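Local coordinates for uncharacterized protein (Desulfotomaculum acetoxidans, PDB 3U4Y) that is of unknown function but folds as a seven-bladed beta-propeller related to the lactonase family, so that any enzymatic role remains an inference, at residues T63-E68 with V77-G82; F183-N188 with I226-D231. All coordinates share one frame; numbering follows the deposited sequence.

Contact 1 (T63-E68 with V77-G82); sequences TLVQIE and VAIQEG
Two groups grip the carbonyl oxygen Gln80 O: Leu64 N donates a hydrogen bond of 2.9 Å, and Thr63 CA adds a weaker CA-H...O contact at 3.4 Å. Leu64 N sits nearly along the C=O axis, yet the bond bends to 140° at its hydrogen. Leu64 O accepts in return from Gln80 N, making this a hydrogen-bonded antiparallel pair in strands whose axes run at 166°. Farther along, the backbone of Gln66 is shared between two neighbours. Its N reaches Ala78 O at 3.2 Å in an almost straight bond from above the carbonyl plane, while its O receives Val77 N at 3.0 Å. Val77 and Ala78 therefore both face Gln66, a classic beta bulge. The branches of Val77 divide the apolar work: CG1, anti to the carbonyl carbon, meets Glu68 CG at 4.0 Å, whereas CG2, between the backbone N and the carbonyl carbon, obliquely crosses the extended Gln66 chain and touches its CG at 3.8 Å. An alanine at Val77 would lose both methyls and would probably leave the aliphatic parts of Gln66 and Glu68 less well packed beside the bulge. The Gln66 amide is held from outside the hairpin, OE1 by Tyr113 and NE2 by Asn53, which should fix its rotation. On the opposite face, Ile79 spans two residues, its CG1 beside Val65 CG1 at 4.2 Å and its CG2 against the methyl of Thr63, whose OG1 is hydrogen-bonded to Cys61 O. The face of Leu64, Gln66, Ala78 and Gln80 meets Tyr113 and Phe120 of the next sheet. Here the bulged antiparallel hairpin supplies the third and outermost strands of a four-stranded blade, the repeating unit of a beta-propeller.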
ATOM      1  N   THR A  63      17.575   0.056   2.472  1.00 37.95           N
ATOM      2  CA  THR A  63      17.886   0.482   1.124  1.00 36.46           C
ATOM      3  C   THR A  63      16.679   0.547   0.190  1.00 37.31           C
ATOM      4  O   THR A  63      15.913  -0.404   0.087  1.00 29.01           O
ATOM      5  CB  THR A  63      18.918  -0.450   0.507  1.00 36.43           C
ATOM      6  OG1 THR A  63      20.114  -0.398   1.292  1.00 35.79           O
ATOM      7  CG2 THR A  63      19.216  -0.036  -0.933  1.00 36.74           C
ATOM      8  N   LEU A  64      16.529   1.671  -0.502  1.00 40.47           N
ATOM      9  CA  LEU A  64      15.513   1.787  -1.543  1.00 37.48           C
ATOM     10  C   LEU A  64      16.102   1.528  -2.933  1.00 39.30           C
ATOM     11  O   LEU A  64      17.129   2.097  -3.287  1.00 48.98           O
ATOM     12  CB  LEU A  64      14.886   3.180  -1.509  1.00 36.12           C
ATOM     13  CG  LEU A  64      13.847   3.508  -2.593  1.00 36.50           C
ATOM     14  CD1 LEU A  64      12.614   4.179  -2.004  1.00 25.81           C
ATOM     15  CD2 LEU A  64      14.448   4.364  -3.682  1.00 31.13           C
ATOM     16  N   VAL A  65      15.457   0.675  -3.720  1.00 31.42           N
ATOM     17  CA  VAL A  65      15.876   0.475  -5.110  1.00 42.85           C
ATOM     18  C   VAL A  65      14.812   0.961  -6.113  1.00 47.91           C
ATOM     19  O   VAL A  65      13.611   0.818  -5.867  1.00 50.17           O
ATOM     20  CB  VAL A  65      16.234  -0.998  -5.403  1.00 40.85           C
ATOM     21  CG1 VAL A  65      16.953  -1.599  -4.231  1.00 44.08           C
ATOM     22  CG2 VAL A  65      14.990  -1.793  -5.691  1.00 45.07           C
ATOM     23  N   GLN A  66      15.271   1.535  -7.230  1.00 40.41           N
ATOM     24  CA  GLN A  66      14.405   2.069  -8.286  1.00 35.13           C
ATOM     25  C   GLN A  66      14.643   1.338  -9.590  1.00 39.87           C
ATOM     26  O   GLN A  66      15.778   1.140  -9.992  1.00 46.09           O
ATOM     27  CB  GLN A  66      14.666   3.566  -8.496  1.00 34.95           C
ATOM     28  CG  GLN A  66      14.126   4.123  -9.822  1.00 41.43           C
ATOM     29  CD  GLN A  66      14.317   5.634  -9.970  1.00 53.02           C
ATOM     30  OE1 GLN A  66      14.837   6.305  -9.073  1.00 59.62           O
ATOM     31  NE2 GLN A  66      13.891   6.174 -11.108  1.00 55.91           N
ATOM     32  N   ILE A  67      13.579   0.941 -10.269  1.00 42.50           N
ATOM     33  CA  ILE A  67      13.771   0.226 -11.523  1.00 50.02           C
ATOM     34  C   ILE A  67      12.894   0.741 -12.688  1.00 56.79           C
ATOM     35  O   ILE A  67      11.772   1.188 -12.464  1.00 64.42           O
ATOM     36  CB  ILE A  67      13.631  -1.303 -11.319  1.00 44.75           C
ATOM     37  CG1 ILE A  67      12.442  -1.847 -12.088  1.00 42.07           C
ATOM     38  CG2 ILE A  67      13.544  -1.673  -9.831  1.00 28.15           C
ATOM     39  CD1 ILE A  67      12.478  -3.334 -12.208  1.00 46.29           C
ATOM     40  N   GLU A  68      13.430   0.721 -13.914  1.00 46.48           N
ATOM     41  CA  GLU A  68      12.654   1.071 -15.110  1.00 47.15           C
ATOM     42  C   GLU A  68      12.057  -0.189 -15.732  1.00 41.81           C
ATOM     43  O   GLU A  68      12.736  -1.203 -15.846  1.00 45.27           O
ATOM     44  CB  GLU A  68      13.526   1.765 -16.149  1.00 60.34           C
ATOM     45  CG  GLU A  68      14.015   3.156 -15.792  1.00 70.84           C
ATOM     46  CD  GLU A  68      14.849   3.772 -16.926  1.00 80.63           C
ATOM     47  OE1 GLU A  68      14.989   3.122 -17.999  1.00 68.50           O
ATOM     48  OE2 GLU A  68      15.363   4.902 -16.742  1.00 87.03           O
ATOM     49  N   VAL A  77      18.192   0.982 -11.811  1.00 46.27           N
ATOM     50  CA  VAL A  77      18.922   2.188 -12.186  1.00 47.67           C
ATOM     51  C   VAL A  77      19.427   3.041 -11.029  1.00 55.32           C
ATOM     52  O   VAL A  77      20.274   3.915 -11.221  1.00 69.61           O
ATOM     53  CB  VAL A  77      18.078   3.068 -13.115  1.00 45.46           C
ATOM     54  CG1 VAL A  77      17.541   2.226 -14.263  1.00 44.67           C
ATOM     55  CG2 VAL A  77      16.947   3.748 -12.337  1.00 33.04           C
ATOM     56  N   ALA A  78      18.907   2.804  -9.834  1.00 51.81           N
ATOM     57  CA  ALA A  78      19.452   3.450  -8.644  1.00 47.93           C
ATOM     58  C   ALA A  78      19.363   2.522  -7.446  1.00 42.12           C
ATOM     59  O   ALA A  78      18.447   1.704  -7.372  1.00 38.40           O
ATOM     60  CB  ALA A  78      18.739   4.769  -8.357  1.00 42.28           C
ATOM     61  N   ILE A  79      20.339   2.633  -6.540  1.00 43.68           N
ATOM     62  CA  ILE A  79      20.299   1.972  -5.230  1.00 47.80           C
ATOM     63  C   ILE A  79      20.840   2.923  -4.171  1.00 58.31           C
ATOM     64  O   ILE A  79      22.046   3.177  -4.123  1.00 68.00           O
ATOM     65  CB  ILE A  79      21.104   0.643  -5.183  1.00 45.65           C
ATOM     66  CG1 ILE A  79      20.477  -0.399  -6.114  1.00 43.17           C
ATOM     67  CG2 ILE A  79      21.149   0.109  -3.767  1.00 33.04           C
ATOM     68  CD1 ILE A  79      21.012  -1.794  -5.976  1.00 33.15           C
ATOM     69  N   GLN A  80      19.944   3.454  -3.338  1.00 52.86           N
ATOM     70  CA  GLN A  80      20.329   4.380  -2.271  1.00 52.11           C
ATOM     71  C   GLN A  80      20.042   3.834  -0.867  1.00 49.94           C
ATOM     72  O   GLN A  80      19.063   3.112  -0.663  1.00 51.36           O
ATOM     73  CB  GLN A  80      19.637   5.724  -2.473  1.00 49.18           C
ATOM     74  CG  GLN A  80      20.153   6.497  -3.670  1.00 60.72           C
ATOM     75  CD  GLN A  80      21.541   7.064  -3.439  1.00 74.29           C
ATOM     76  OE1 GLN A  80      21.928   7.326  -2.300  1.00 87.69           O
ATOM     77  NE2 GLN A  80      22.298   7.253  -4.518  1.00 69.04           N
ATOM     78  N   GLU A  81      20.908   4.163   0.091  1.00 40.27           N
ATOM     79  CA  GLU A  81      20.679   3.776   1.485  1.00 45.50           C
ATOM     80  C   GLU A  81      20.021   4.936   2.203  1.00 52.93           C
ATOM     81  O   GLU A  81      20.365   6.101   1.978  1.00 65.75           O
ATOM     82  CB  GLU A  81      21.981   3.384   2.209  1.00 48.71           C
ATOM     83  CG  GLU A  81      22.166   4.047   3.600  1.00 83.65           C
ATOM     84  CD  GLU A  81      23.382   3.543   4.401  1.00 84.63           C
ATOM     85  OE1 GLU A  81      23.781   2.366   4.252  1.00 83.37           O
ATOM     86  OE2 GLU A  81      23.931   4.333   5.200  1.00 84.27           O
ATOM     87  N   GLY A  82      19.063   4.625   3.064  1.00 45.50           N
ATOM     88  CA  GLY A  82      18.425   5.658   3.845  1.00 47.02           C
ATOM     89  C   GLY A  82      19.013   5.797   5.236  1.00 50.93           C
ATOM     90  O   GLY A  82      19.764   4.951   5.707  1.00 58.37           O
TER

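Contact 2 (F183-N188 with I226-D231); sequences FTPDGN and IVVSRD
Val228 sets one methyl, CG2, against the CD-CG edge of the Pro185 ring, 3.6 Å from CD, as the two side chains cross obliquely. Its other methyl, CG1, turns to the preceding backbone and rests 3.6 Å from Phe183 O, so the forked valine straddles the point where strand 178-183 gives way to its loop. The same rim of the ring continues along the backbone beyond: CG approaches Ser229 O at 3.5 Å, and CB comes to 3.6 Å from Arg230 O, so the proline lies along the backbone that follows Val228 as well as against its side chain. The ring is presented by a type I beta turn from Thr184 to Gly187, closed by Gly187 N donating to Thr184 O at 2.7 Å. Gly187 takes a positive phi of 75° as the chain leaves the turn. Thr184 OG1, placed between its own backbone N and carbonyl carbon (chi1 48°), accepts from Phe189 N and more weakly from Asn188 N, tying the turn to the start of the next strand. Such Pro-Asp-Gly turns are familiar between the first two strands of propeller blades, and segment 226-231 enters the corresponding loop of the following blade. The Arg230 side chain starts away from Pro185, and its backbone N is hydrogen-bonded to Glu284 OE1, in the blade beyond. Nearby, Ile226 O is hydrogen-bonded to Thr182 OG1, a polar link between the two blades beside the apolar one. With the meeting itself made of methyls, ring carbons and carbonyl oxygens, and lacking hydrogen bonds between the segments, the contact probably depends on shape rather than on directional bonds: it joins a loop and the end of a strand, whose polar groups find many of their partners elsewhere.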
ATOM      1  N   PHE A 183      -6.717   6.109   0.608  1.00 36.08           N
ATOM      2  CA  PHE A 183      -7.580   7.231   0.245  1.00 24.87           C
ATOM      3  C   PHE A 183      -8.599   6.803  -0.792  1.00 31.51           C
ATOM      4  O   PHE A 183      -8.489   5.740  -1.396  1.00 46.10           O
ATOM      5  CB  PHE A 183      -6.765   8.368  -0.356  1.00 16.12           C
ATOM      6  CG  PHE A 183      -6.161   9.297   0.649  1.00 25.22           C
ATOM      7  CD1 PHE A 183      -6.892  10.348   1.172  1.00 28.79           C
ATOM      8  CD2 PHE A 183      -4.848   9.151   1.047  1.00 27.73           C
ATOM      9  CE1 PHE A 183      -6.329  11.225   2.092  1.00 19.69           C
ATOM     10  CE2 PHE A 183      -4.290  10.022   1.962  1.00 20.96           C
ATOM     11  CZ  PHE A 183      -5.037  11.064   2.482  1.00 14.94           C
ATOM     12  N   THR A 184      -9.595   7.643  -1.006  1.00 32.71           N
ATOM     13  CA  THR A 184     -10.441   7.492  -2.169  1.00 35.80           C
ATOM     14  C   THR A 184      -9.726   8.183  -3.315  1.00 27.89           C
ATOM     15  O   THR A 184      -8.979   9.133  -3.093  1.00 34.85           O
ATOM     16  CB  THR A 184     -11.810   8.136  -1.946  1.00 39.18           C
ATOM     17  OG1 THR A 184     -11.636   9.458  -1.411  1.00 41.99           O
ATOM     18  CG2 THR A 184     -12.624   7.295  -0.982  1.00 29.38           C
ATOM     19  N   PRO A 185      -9.951   7.718  -4.547  1.00 15.47           N
ATOM     20  CA  PRO A 185      -9.239   8.245  -5.702  1.00 14.05           C
ATOM     21  C   PRO A 185      -9.274   9.766  -5.796  1.00 21.79           C
ATOM     22  O   PRO A 185      -8.425  10.339  -6.477  1.00 22.63           O
ATOM     23  CB  PRO A 185      -9.983   7.622  -6.856  1.00 14.40           C
ATOM     24  CG  PRO A 185     -10.520   6.374  -6.328  1.00 13.64           C
ATOM     25  CD  PRO A 185     -10.907   6.673  -4.933  1.00 17.73           C
ATOM     26  N   ASP A 186     -10.227  10.401  -5.115  1.00 22.40           N
ATOM     27  CA  ASP A 186     -10.409  11.862  -5.161  1.00 21.29           C
ATOM     28  C   ASP A 186      -9.852  12.589  -3.943  1.00 26.36           C
ATOM     29  O   ASP A 186      -9.873  13.820  -3.899  1.00 32.57           O
ATOM     30  CB  ASP A 186     -11.881  12.239  -5.366  1.00 34.13           C
ATOM     31  CG  ASP A 186     -12.838  11.438  -4.481  1.00 56.96           C
ATOM     32  OD1 ASP A 186     -13.289  10.346  -4.911  1.00 60.36           O
ATOM     33  OD2 ASP A 186     -13.156  11.909  -3.363  1.00 61.89           O
ATOM     34  N   GLY A 187      -9.366  11.825  -2.962  1.00 22.60           N
ATOM     35  CA  GLY A 187      -8.705  12.367  -1.787  1.00 24.15           C
ATOM     36  C   GLY A 187      -9.599  13.009  -0.739  1.00 32.13           C
ATOM     37  O   GLY A 187      -9.128  13.767   0.124  1.00 30.24           O
ATOM     38  N   ASN A 188     -10.889  12.705  -0.804  1.00 34.03           N
ATOM     39  CA  ASN A 188     -11.868  13.366   0.048  1.00 34.42           C
ATOM     40  C   ASN A 188     -12.258  12.532   1.260  1.00 33.06           C
ATOM     41  O   ASN A 188     -12.816  13.043   2.233  1.00 38.76           O
ATOM     42  CB  ASN A 188     -13.101  13.708  -0.764  1.00 43.30           C
ATOM     43  CG  ASN A 188     -12.821  14.737  -1.821  1.00 41.13           C
ATOM     44  OD1 ASN A 188     -12.097  15.706  -1.588  1.00 35.19           O
ATOM     45  ND2 ASN A 188     -13.389  14.533  -3.001  1.00 43.13           N
ATOM     46  N   ILE A 226      -6.838  -2.217   2.205  1.00 31.60           N
ATOM     47  CA  ILE A 226      -8.027  -1.636   1.599  1.00 24.94           C
ATOM     48  C   ILE A 226      -7.757  -1.286   0.153  1.00 35.06           C
ATOM     49  O   ILE A 226      -6.918  -0.426  -0.126  1.00 48.13           O
ATOM     50  CB  ILE A 226      -8.413  -0.291   2.280  1.00 32.77           C
ATOM     51  CG1 ILE A 226      -8.321  -0.375   3.805  1.00 26.04           C
ATOM     52  CG2 ILE A 226      -9.788   0.144   1.852  1.00 35.81           C
ATOM     53  CD1 ILE A 226      -8.740  -1.694   4.355  1.00 27.22           C
ATOM     54  N   VAL A 227      -8.458  -1.933  -0.772  1.00 32.85           N
ATOM     55  CA  VAL A 227      -8.399  -1.522  -2.172  1.00 33.57           C
ATOM     56  C   VAL A 227      -9.685  -0.805  -2.514  1.00 36.53           C
ATOM     57  O   VAL A 227     -10.770  -1.295  -2.199  1.00 37.18           O
ATOM     58  CB  VAL A 227      -8.348  -2.711  -3.136  1.00 31.76           C
ATOM     59  CG1 VAL A 227      -8.176  -2.206  -4.572  1.00 41.28           C
ATOM     60  CG2 VAL A 227      -7.268  -3.682  -2.756  1.00 16.52           C
ATOM     61  N   VAL A 228      -9.586   0.338  -3.179  1.00 33.37           N
ATOM     62  CA  VAL A 228     -10.805   0.991  -3.648  1.00 38.27           C
ATOM     63  C   VAL A 228     -10.828   1.319  -5.150  1.00 35.87           C
ATOM     64  O   VAL A 228      -9.943   1.993  -5.671  1.00 51.43           O
ATOM     65  CB  VAL A 228     -11.228   2.210  -2.754  1.00 35.19           C
ATOM     66  CG1 VAL A 228     -10.162   2.542  -1.686  1.00 22.95           C
ATOM     67  CG2 VAL A 228     -11.620   3.427  -3.606  1.00 28.92           C
ATOM     68  N   SER A 229     -11.850   0.800  -5.825  1.00 23.21           N
ATOM     69  CA  SER A 229     -12.116   1.014  -7.243  1.00 20.18           C
ATOM     70  C   SER A 229     -12.058   2.497  -7.686  1.00 31.37           C
ATOM     71  O   SER A 229     -12.333   3.398  -6.896  1.00 25.29           O
ATOM     72  CB  SER A 229     -13.499   0.462  -7.534  1.00 19.75           C
ATOM     73  OG  SER A 229     -14.474   1.273  -6.898  1.00 22.97           O
ATOM     74  N   ARG A 230     -11.732   2.758  -8.954  1.00 28.91           N
ATOM     75  CA  ARG A 230     -11.358   4.118  -9.351  1.00 27.31           C
ATOM     76  C   ARG A 230     -12.478   5.165  -9.373  1.00 33.80           C
ATOM     77  O   ARG A 230     -12.204   6.372  -9.458  1.00 16.98           O
ATOM     78  CB  ARG A 230     -10.538   4.117 -10.648  1.00 43.05           C
ATOM     79  CG  ARG A 230     -10.983   3.118 -11.719  1.00 56.10           C
ATOM     80  CD  ARG A 230     -10.111   3.228 -12.997  1.00112.29           C
ATOM     81  NE  ARG A 230      -9.162   2.120 -13.172  1.00108.04           N
ATOM     82  CZ  ARG A 230      -7.833   2.238 -13.166  1.00101.44           C
ATOM     83  NH1 ARG A 230      -7.073   1.161 -13.341  1.00 91.69           N
ATOM     84  NH2 ARG A 230      -7.257   3.427 -12.994  1.00101.77           N
ATOM     85  N   ASP A 231     -13.732   4.709  -9.295  1.00 38.76           N
ATOM     86  CA  ASP A 231     -14.885   5.613  -9.146  1.00 25.78           C
ATOM     87  C   ASP A 231     -15.253   5.858  -7.685  1.00 39.37           C
ATOM     88  O   ASP A 231     -15.999   6.778  -7.375  1.00 50.41           O
ATOM     89  CB  ASP A 231     -16.101   5.107  -9.906  1.00 24.61           C
ATOM     90  CG  ASP A 231     -16.646   3.815  -9.345  1.00 43.08           C
ATOM     91  OD1 ASP A 231     -17.824   3.486  -9.652  1.00 39.42           O
ATOM     92  OD2 ASP A 231     -15.897   3.132  -8.608  1.00 49.03           O
TER

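In the fold
From the N terminus, the chain lays down three strands of the first blade and then enters the second, where contact 1 closes a short hairpin between strands 63-68 and 75-81 at the propeller's outer edge. Contact 2 opens three blades on, two whole blades intervening. It closes a longer loop holding most of one blade, 189-218, and joins that blade to its successor near the beginning of each. The two contacts run in series, neither nesting nor crossing, with centres 28 Å apart on opposite sides of the chain's centre. One builds within a blade, the other between blades; strand 319-321 completes the first blade, closing the ring, and the Cys51-Cys322 disulfide ties that end to the second blade.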